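Side-chain contacts in hydrazine synthase subunit gamma (Candidatus Kuenenia stuttgartiensis, PDB 5C2V), which catalyses, within the hydrazine synthase complex, the three-electron reduction of nitric oxide to hydroxylamine, the first half-reaction of hydrazine synthesis: residues 64-69 with 76-81; 81-86 with 104-109. All coordinates share one frame; numbering follows the deposited sequence.

Interaction 1: residues 64-69 with 76-81. With CA (calcium ion), chain U; HEC (heme c), chain V.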
loop_
_atom_site.group_PDB
_atom_site.type_symbol
_atom_site.label_atom_id
_atom_site.label_comp_id
_atom_site.label_asym_id
_atom_site.label_seq_id
_atom_site.Cartn_x
_atom_site.Cartn_y
_atom_site.Cartn_z
ATOM N N ALA C 64 0.543 -16.300 -45.273
ATOM C CA ALA C 64 -0.756 -16.045 -45.879
ATOM C C ALA C 64 -1.468 -14.836 -45.281
ATOM O O ALA C 64 -2.471 -14.378 -45.811
ATOM C CB ALA C 64 -1.635 -17.280 -45.763
ATOM N N SER C 65 -0.969 -14.322 -44.166
ATOM C CA SER C 65 -1.560 -13.123 -43.590
ATOM C C SER C 65 -1.215 -11.905 -44.449
ATOM O O SER C 65 -1.925 -10.899 -44.437
ATOM C CB SER C 65 -1.084 -12.927 -42.152
ATOM O OG SER C 65 -1.489 -14.013 -41.337
ATOM N N CYS C 66 -0.131 -12.026 -45.212
ATOM C CA CYS C 66 0.356 -10.955 -46.083
ATOM C C CYS C 66 0.065 -11.231 -47.564
ATOM O O CYS C 66 -0.600 -10.442 -48.235
ATOM C CB CYS C 66 1.856 -10.739 -45.876
ATOM S SG CYS C 66 2.269 -9.710 -44.440
ATOM N N HIS C 67 0.604 -12.344 -48.061
ATOM C CA HIS C 67 0.507 -12.746 -49.467
ATOM C C HIS C 67 -0.822 -13.424 -49.739
ATOM O O HIS C 67 -1.066 -13.969 -50.809
ATOM C CB HIS C 67 1.672 -13.657 -49.835
ATOM C CG HIS C 67 3.003 -13.012 -49.639
ATOM N ND1 HIS C 67 3.460 -11.979 -50.427
ATOM C CD2 HIS C 67 3.971 -13.224 -48.709
ATOM C CE1 HIS C 67 4.653 -11.596 -50.011
ATOM N NE2 HIS C 67 4.981 -12.340 -48.966
ATOM N N TYR C 68 -1.651 -13.385 -48.711
ATOM C CA TYR C 68 -2.974 -13.985 -48.630
ATOM C C TYR C 68 -2.931 -15.526 -48.835
ATOM O O TYR C 68 -1.847 -16.095 -48.780
ATOM C CB TYR C 68 -3.852 -13.240 -49.654
ATOM C CG TYR C 68 -5.235 -13.744 -49.792
ATOM C CD1 TYR C 68 -6.210 -13.478 -48.806
ATOM C CD2 TYR C 68 -5.586 -14.496 -50.891
ATOM C CE1 TYR C 68 -7.483 -13.966 -48.950
ATOM C CE2 TYR C 68 -6.831 -14.980 -51.018
ATOM C CZ TYR C 68 -7.783 -14.731 -50.090
ATOM O OH TYR C 68 -9.067 -15.211 -50.225
ATOM N N GLU C 69 -4.048 -16.214 -49.087
ATOM C CA GLU C 69 -3.974 -17.684 -49.186
ATOM C C GLU C 69 -4.252 -18.311 -50.563
ATOM O O GLU C 69 -4.082 -19.519 -50.739
ATOM C CB GLU C 69 -4.886 -18.338 -48.141
ATOM C CG GLU C 69 -6.342 -18.421 -48.507
ATOM C CD GLU C 69 -7.152 -17.329 -47.866
ATOM O OE1 GLU C 69 -8.391 -17.353 -48.007
ATOM O OE2 GLU C 69 -6.550 -16.454 -47.209
ATOM N N LEU C 76 -1.291 -5.074 -48.292
ATOM C CA LEU C 76 -0.803 -4.436 -47.073
ATOM C C LEU C 76 0.607 -3.883 -47.256
ATOM O O LEU C 76 1.484 -4.559 -47.793
ATOM C CB LEU C 76 -0.831 -5.420 -45.902
ATOM C CG LEU C 76 -2.208 -5.787 -45.346
ATOM C CD1 LEU C 76 -2.090 -6.892 -44.308
ATOM C CD2 LEU C 76 -2.887 -4.562 -44.750
ATOM N N ILE C 77 0.817 -2.653 -46.801
ATOM C CA ILE C 77 2.105 -1.984 -46.953
ATOM C C ILE C 77 2.865 -1.956 -45.629
ATOM O O ILE C 77 2.362 -1.458 -44.621
ATOM C CB ILE C 77 1.924 -0.550 -47.482
ATOM C CG1 ILE C 77 1.120 -0.572 -48.784
ATOM C CG2 ILE C 77 3.274 0.123 -47.682
ATOM C CD1 ILE C 77 0.801 0.797 -49.338
ATOM N N TRP C 78 4.083 -2.490 -45.641
ATOM C CA TRP C 78 4.852 -2.684 -44.415
ATOM C C TRP C 78 6.174 -1.931 -44.419
ATOM O O TRP C 78 6.695 -1.578 -45.478
ATOM C CB TRP C 78 5.125 -4.172 -44.202
ATOM C CG TRP C 78 3.889 -4.995 -44.123
ATOM C CD1 TRP C 78 3.323 -5.725 -45.126
ATOM C CD2 TRP C 78 3.054 -5.175 -42.975
ATOM N NE1 TRP C 78 2.187 -6.350 -44.673
ATOM C CE2 TRP C 78 2.001 -6.028 -43.355
ATOM C CE3 TRP C 78 3.098 -4.698 -41.661
ATOM C CZ2 TRP C 78 0.998 -6.413 -42.471
ATOM C CZ3 TRP C 78 2.102 -5.082 -40.785
ATOM C CH2 TRP C 78 1.067 -5.930 -41.192
ATOM N N ASP C 79 6.720 -1.694 -43.230
ATOM C CA ASP C 79 8.068 -1.157 -43.137
ATOM C C ASP C 79 9.010 -2.228 -42.581
ATOM O O ASP C 79 9.037 -2.491 -41.380
ATOM C CB ASP C 79 8.079 0.099 -42.260
ATOM C CG ASP C 79 9.437 0.760 -42.203
ATOM O OD1 ASP C 79 10.310 0.382 -43.006
ATOM O OD2 ASP C 79 9.628 1.668 -41.366
ATOM N N LEU C 80 9.792 -2.824 -43.479
ATOM C CA LEU C 80 10.790 -3.839 -43.143
ATOM C C LEU C 80 12.119 -3.215 -42.726
ATOM O O LEU C 80 12.451 -2.108 -43.147
ATOM C CB LEU C 80 10.990 -4.794 -44.320
ATOM C CG LEU C 80 9.714 -5.494 -44.800
ATOM C CD1 LEU C 80 10.014 -6.482 -45.918
ATOM C CD2 LEU C 80 9.004 -6.186 -43.643
ATOM N N GLY C 81 12.892 -3.944 -41.926
ATOM C CA GLY C 81 14.088 -3.389 -41.317
ATOM C C GLY C 81 15.429 -3.586 -42.000
ATOM O O GLY C 81 16.447 -3.128 -41.480
HETATM CA CA CA U . 11.508 -0.517 -44.710
HETATM FE FE HEC V . 6.784 -11.896 -48.221
HETATM C CHA HEC V . 8.131 -10.086 -50.812
HETATM C CHB HEC V . 7.375 -14.781 -49.940
HETATM C CHC HEC V . 5.665 -13.735 -45.523
HETATM C CHD HEC V . 5.479 -9.064 -46.802
HETATM N NA HEC V . 7.641 -12.350 -50.038
HETATM C C1A HEC V . 8.065 -11.450 -50.994
HETATM C C2A HEC V . 8.409 -12.193 -52.196
HETATM C C3A HEC V . 8.200 -13.495 -51.943
HETATM C C4A HEC V . 7.712 -13.613 -50.584
HETATM C CMA HEC V . 8.422 -14.693 -52.895
HETATM C CAA HEC V . 8.940 -11.570 -53.512
HETATM C CBA HEC V . 7.985 -11.814 -54.680
HETATM C CGA HEC V . 8.555 -11.232 -55.947
HETATM O O1A HEC V . 9.615 -10.558 -55.880
HETATM O O2A HEC V . 7.945 -11.441 -57.029
HETATM N NB HEC V . 6.442 -13.901 -47.845
HETATM C C1B HEC V . 7.008 -14.898 -48.617
HETATM C C2B HEC V . 7.152 -16.079 -47.790
HETATM C C3B HEC V . 6.674 -15.795 -46.572
HETATM C C4B HEC V . 6.221 -14.418 -46.582
HETATM C CMB HEC V . 7.739 -17.425 -48.269
HETATM C CAB HEC V . 6.612 -16.737 -45.346
HETATM C CBB HEC V . 8.027 -17.016 -44.794
HETATM N NC HEC V . 5.741 -11.481 -46.488
HETATM C C1C HEC V . 5.416 -12.379 -45.492
HETATM C C2C HEC V . 4.900 -11.632 -44.363
HETATM C C3C HEC V . 4.720 -10.368 -44.768
HETATM C C4C HEC V . 5.330 -10.229 -46.079
HETATM C CMC HEC V . 4.255 -12.287 -43.119
HETATM C CAC HEC V . 4.117 -9.212 -43.934
HETATM C CBC HEC V . 5.050 -8.860 -42.754
HETATM N ND HEC V . 6.744 -9.888 -48.768
HETATM C C1D HEC V . 6.275 -8.886 -47.917
HETATM C C2D HEC V . 6.762 -7.611 -48.393
HETATM C C3D HEC V . 7.589 -7.930 -49.646
HETATM C C4D HEC V . 7.522 -9.366 -49.802
HETATM C CMD HEC V . 6.504 -6.222 -47.772
HETATM C CAD HEC V . 8.343 -6.930 -50.546
HETATM C CBD HEC V . 9.691 -6.621 -49.901
HETATM C CGD HEC V . 10.460 -5.662 -50.769
HETATM O O1D HEC V . 11.605 -5.296 -50.397
HETATM O O2D HEC V . 9.924 -5.264 -51.833
HETATM O O HOH W 1 9.805 -2.021 -45.511
HETATM O O HOH W 2 8.696 -11.538 -47.437
#
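One face of the Trp-78 indole lies against the heme thioether made by Cys-66: heme CAC sits 3.5 Å above the ring plane, displaced toward its rim. Cys-66 SG approaches the same ring obliquely, 4.1 Å from the centroid of the Trp-78 five-membered ring and 48° off its normal, and its nearest indole atom is Trp-78 NE1 at 3.4 Å; this is a sulfur-aromatic contact. The Trp-78 ring also meets Phe-226 of the beta subunit, with the ring planes at about 60°. A chi1 of -82° sets Cys-66 SG beside its own backbone N, where it is covalently bound to heme CAC and also lies against the indole. Cys-63, Cys-66 and His-67 form the CXXCH motif of a c-type cytochrome, and here its second cysteine is packed against strand 77-78. His-67 NE2 binds the heme iron at 2.0 Å, with water 2 as a further ligand, while His-67 ND1 is hydrogen-bonded to the backbone O of Lys-92, which helps fix the rotation of the imidazole. Alongside, Leu-76 CD1 reaches Ser-65 O at 4.0 Å. Beyond the tryptophan, Leu-80 CD1 touches heme methyl CMD, and Asp-79 OD1 and Leu-80 O both bind a calcium ion.

Interaction 2: residues 81-86 with 104-109; sequences GDEGWG and RHEGFT. With CA (calcium ion), chain U; HEC (heme c), chain V.
With CG held between its backbone N and carbonyl carbon (chi1 44°), Asp-82 presents its carboxylate to Arg-104, whose chain bends at chi2 and chi3 to bring the guanidinium up from the opposite direction. Arg-104 NH2 donates to Asp-82 OD2 at 2.6 Å in a nearly straight bond (172°). The oxygen lies in the guanidinium plane, whereas the nitrogen stands above the carboxylate plane, so this salt bridge is not coplanar; a weak second bond runs from Arg-104 NH1 to Asp-82 OD1 at 3.5 Å. Arg-128 also pairs with Asp-82 OD2. Arg-104 NH1 additionally donates to heme O1D at 3.2 Å. His-105 ND1 donates to heme O2D, at a modelled distance too short to be trusted, so both oxygens of this propionate probably have partners from adjacent residues. Segment 81-86 lies in the connection between antiparallel strands 77-78 and 89-90, which supplies Glu-83 OE2 and Gly-84 O to a calcium ion. The other carboxylate oxygen, Glu-83 OE1, lies 3.6 Å from Glu-106 OE2; Lys-89 forms salt bridges with both and probably offsets the like charges. Water 3 donates to Glu-83 O and Glu-106 OE2, while Glu-106 OE1 is hydrogen-bonded to His-111.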
loop_
_atom_site.group_PDB
_atom_site.type_symbol
_atom_site.label_atom_id
_atom_site.label_comp_id
_atom_site.label_asym_id
_atom_site.label_seq_id
_atom_site.Cartn_x
_atom_site.Cartn_y
_atom_site.Cartn_z
ATOM N N GLY C 81 12.892 -3.944 -41.926
ATOM C CA GLY C 81 14.088 -3.389 -41.317
ATOM C C GLY C 81 15.429 -3.586 -42.000
ATOM O O GLY C 81 16.447 -3.128 -41.480
ATOM N N ASP C 82 15.464 -4.282 -43.129
ATOM C CA ASP C 82 16.720 -4.424 -43.860
ATOM C C ASP C 82 16.935 -3.344 -44.929
ATOM O O ASP C 82 18.051 -3.159 -45.418
ATOM C CB ASP C 82 16.804 -5.809 -44.510
ATOM C CG ASP C 82 15.503 -6.220 -45.181
ATOM O OD1 ASP C 82 14.715 -5.329 -45.557
ATOM O OD2 ASP C 82 15.275 -7.439 -45.332
ATOM N N GLU C 83 15.871 -2.633 -45.288
ATOM C CA GLU C 83 15.950 -1.585 -46.305
ATOM C C GLU C 83 15.999 -0.168 -45.741
ATOM O O GLU C 83 16.019 0.802 -46.498
ATOM C CB GLU C 83 14.774 -1.705 -47.261
ATOM C CG GLU C 83 13.441 -1.697 -46.564
ATOM C CD GLU C 83 12.313 -1.971 -47.514
ATOM O OE1 GLU C 83 12.574 -2.035 -48.733
ATOM O OE2 GLU C 83 11.173 -2.131 -47.042
ATOM N N GLY C 84 15.987 -0.047 -44.420
ATOM C CA GLY C 84 15.928 1.255 -43.783
ATOM C C GLY C 84 14.532 1.606 -43.305
ATOM O O GLY C 84 13.531 1.213 -43.914
ATOM N N TRP C 85 14.465 2.360 -42.211
ATOM C CA TRP C 85 13.191 2.739 -41.616
ATOM C C TRP C 85 12.614 3.964 -42.313
ATOM O O TRP C 85 13.348 4.880 -42.685
ATOM C CB TRP C 85 13.353 3.009 -40.120
ATOM C CG TRP C 85 13.991 1.884 -39.361
ATOM C CD1 TRP C 85 15.203 1.906 -38.732
ATOM C CD2 TRP C 85 13.455 0.572 -39.152
ATOM N NE1 TRP C 85 15.452 0.693 -38.141
ATOM C CE2 TRP C 85 14.395 -0.146 -38.384
ATOM C CE3 TRP C 85 12.272 -0.067 -39.537
ATOM C CZ2 TRP C 85 14.190 -1.468 -37.995
ATOM C CZ3 TRP C 85 12.071 -1.382 -39.152
ATOM C CH2 TRP C 85 13.023 -2.065 -38.383
ATOM N N GLY C 86 11.297 3.980 -42.486
ATOM C CA GLY C 86 10.643 5.058 -43.202
ATOM C C GLY C 86 10.578 4.759 -44.686
ATOM O O GLY C 86 10.026 5.534 -45.467
ATOM N N ARG C 104 12.151 -9.528 -54.932
ATOM C CA ARG C 104 11.751 -8.324 -54.203
ATOM C C ARG C 104 11.445 -7.153 -55.138
ATOM O O ARG C 104 10.884 -7.339 -56.216
ATOM C CB ARG C 104 12.833 -7.908 -53.200
ATOM C CG ARG C 104 13.082 -8.896 -52.072
ATOM C CD ARG C 104 12.830 -8.229 -50.732
ATOM N NE ARG C 104 13.691 -8.737 -49.670
ATOM C CZ ARG C 104 13.881 -8.116 -48.510
ATOM N NH1 ARG C 104 13.273 -6.961 -48.269
ATOM N NH2 ARG C 104 14.681 -8.643 -47.593
ATOM N N HIS C 105 11.842 -5.953 -54.727
ATOM C CA HIS C 105 11.501 -4.735 -55.457
ATOM C C HIS C 105 12.750 -4.002 -55.925
ATOM O O HIS C 105 12.966 -3.830 -57.124
ATOM C CB HIS C 105 10.647 -3.804 -54.590
ATOM C CG HIS C 105 9.180 -4.105 -54.638
ATOM N ND1 HIS C 105 8.537 -4.837 -53.663
ATOM C CD2 HIS C 105 8.231 -3.767 -55.541
ATOM C CE1 HIS C 105 7.254 -4.937 -53.965
ATOM N NE2 HIS C 105 7.043 -4.297 -55.100
ATOM N N GLU C 106 13.554 -3.554 -54.965
ATOM C CA GLU C 106 14.815 -2.885 -55.260
ATOM C C GLU C 106 15.701 -3.775 -56.124
ATOM O O GLU C 106 15.816 -4.975 -55.880
ATOM C CB GLU C 106 15.535 -2.511 -53.964
ATOM C CG GLU C 106 14.687 -1.684 -53.012
ATOM C CD GLU C 106 15.450 -1.241 -51.780
ATOM O OE1 GLU C 106 16.613 -1.662 -51.616
ATOM O OE2 GLU C 106 14.886 -0.469 -50.978
ATOM N N GLY C 107 16.317 -3.180 -57.141
ATOM C CA GLY C 107 17.092 -3.936 -58.106
ATOM C C GLY C 107 18.578 -3.985 -57.814
ATOM O O GLY C 107 19.002 -3.858 -56.665
ATOM N N PHE C 108 19.370 -4.167 -58.866
ATOM C CA PHE C 108 20.815 -4.312 -58.735
ATOM C C PHE C 108 21.490 -3.035 -58.249
ATOM O O PHE C 108 22.516 -3.091 -57.571
ATOM C CB PHE C 108 21.430 -4.738 -60.070
ATOM C CG PHE C 108 21.045 -6.125 -60.498
ATOM C CD1 PHE C 108 21.750 -7.225 -60.039
ATOM C CD2 PHE C 108 19.982 -6.328 -61.361
ATOM C CE1 PHE C 108 21.400 -8.503 -60.430
ATOM C CE2 PHE C 108 19.627 -7.603 -61.758
ATOM C CZ PHE C 108 20.337 -8.692 -61.291
ATOM N N THR C 109 20.917 -1.889 -58.601
ATOM C CA THR C 109 21.494 -0.608 -58.211
ATOM C C THR C 109 21.495 -0.461 -56.693
ATOM O O THR C 109 20.452 -0.570 -56.047
ATOM C CB THR C 109 20.730 0.573 -58.842
ATOM O OG1 THR C 109 20.629 0.380 -60.259
ATOM C CG2 THR C 109 21.447 1.885 -58.562
HETATM CA CA CA U . 11.508 -0.517 -44.710
HETATM FE FE HEC V . 6.784 -11.896 -48.221
HETATM C CHA HEC V . 8.131 -10.086 -50.812
HETATM C CHB HEC V . 7.375 -14.781 -49.940
HETATM C CHC HEC V . 5.665 -13.735 -45.523
HETATM C CHD HEC V . 5.479 -9.064 -46.802
HETATM N NA HEC V . 7.641 -12.350 -50.038
HETATM C C1A HEC V . 8.065 -11.450 -50.994
HETATM C C2A HEC V . 8.409 -12.193 -52.196
HETATM C C3A HEC V . 8.200 -13.495 -51.943
HETATM C C4A HEC V . 7.712 -13.613 -50.584
HETATM C CMA HEC V . 8.422 -14.693 -52.895
HETATM C CAA HEC V . 8.940 -11.570 -53.512
HETATM C CBA HEC V . 7.985 -11.814 -54.680
HETATM C CGA HEC V . 8.555 -11.232 -55.947
HETATM O O1A HEC V . 9.615 -10.558 -55.880
HETATM O O2A HEC V . 7.945 -11.441 -57.029
HETATM N NB HEC V . 6.442 -13.901 -47.845
HETATM C C1B HEC V . 7.008 -14.898 -48.617
HETATM C C2B HEC V . 7.152 -16.079 -47.790
HETATM C C3B HEC V . 6.674 -15.795 -46.572
HETATM C C4B HEC V . 6.221 -14.418 -46.582
HETATM C CMB HEC V . 7.739 -17.425 -48.269
HETATM C CAB HEC V . 6.612 -16.737 -45.346
HETATM C CBB HEC V . 8.027 -17.016 -44.794
HETATM N NC HEC V . 5.741 -11.481 -46.488
HETATM C C1C HEC V . 5.416 -12.379 -45.492
HETATM C C2C HEC V . 4.900 -11.632 -44.363
HETATM C C3C HEC V . 4.720 -10.368 -44.768
HETATM C C4C HEC V . 5.330 -10.229 -46.079
HETATM C CMC HEC V . 4.255 -12.287 -43.119
HETATM C CAC HEC V . 4.117 -9.212 -43.934
HETATM C CBC HEC V . 5.050 -8.860 -42.754
HETATM N ND HEC V . 6.744 -9.888 -48.768
HETATM C C1D HEC V . 6.275 -8.886 -47.917
HETATM C C2D HEC V . 6.762 -7.611 -48.393
HETATM C C3D HEC V . 7.589 -7.930 -49.646
HETATM C C4D HEC V . 7.522 -9.366 -49.802
HETATM C CMD HEC V . 6.504 -6.222 -47.772
HETATM C CAD HEC V . 8.343 -6.930 -50.546
HETATM C CBD HEC V . 9.691 -6.621 -49.901
HETATM C CGD HEC V . 10.460 -5.662 -50.769
HETATM O O1D HEC V . 11.605 -5.296 -50.397
HETATM O O2D HEC V . 9.924 -5.264 -51.833
HETATM O O HOH W 3 14.880 1.870 -49.264
HETATM O O HOH W 1 9.805 -2.021 -45.511
HETATM O O HOH W 2 8.696 -11.538 -47.437
#

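How the interactions relate
From the N terminus, the chain passes helix 43-51 and enters the heme-attachment loop 64-69; interaction 1 closes a short loop onto strand 77-78. Interaction 2 follows in series, joining the turn 81-86, between strands 77-78 and 89-90, to the loop 104-109 that precedes helix 123-126. The loops neither nest nor cross, but segments 76-81 and 81-86 share Gly-81. A single calcium ion takes ligands from 76-81 and 81-86, with Ser-87 completing the protein ligands, and Asp-79 OD2 probably accepts a hydrogen bond from Gly-86 N. The same heme is held at its thioether and iron in interaction 1 and chiefly at one propionate in interaction 2.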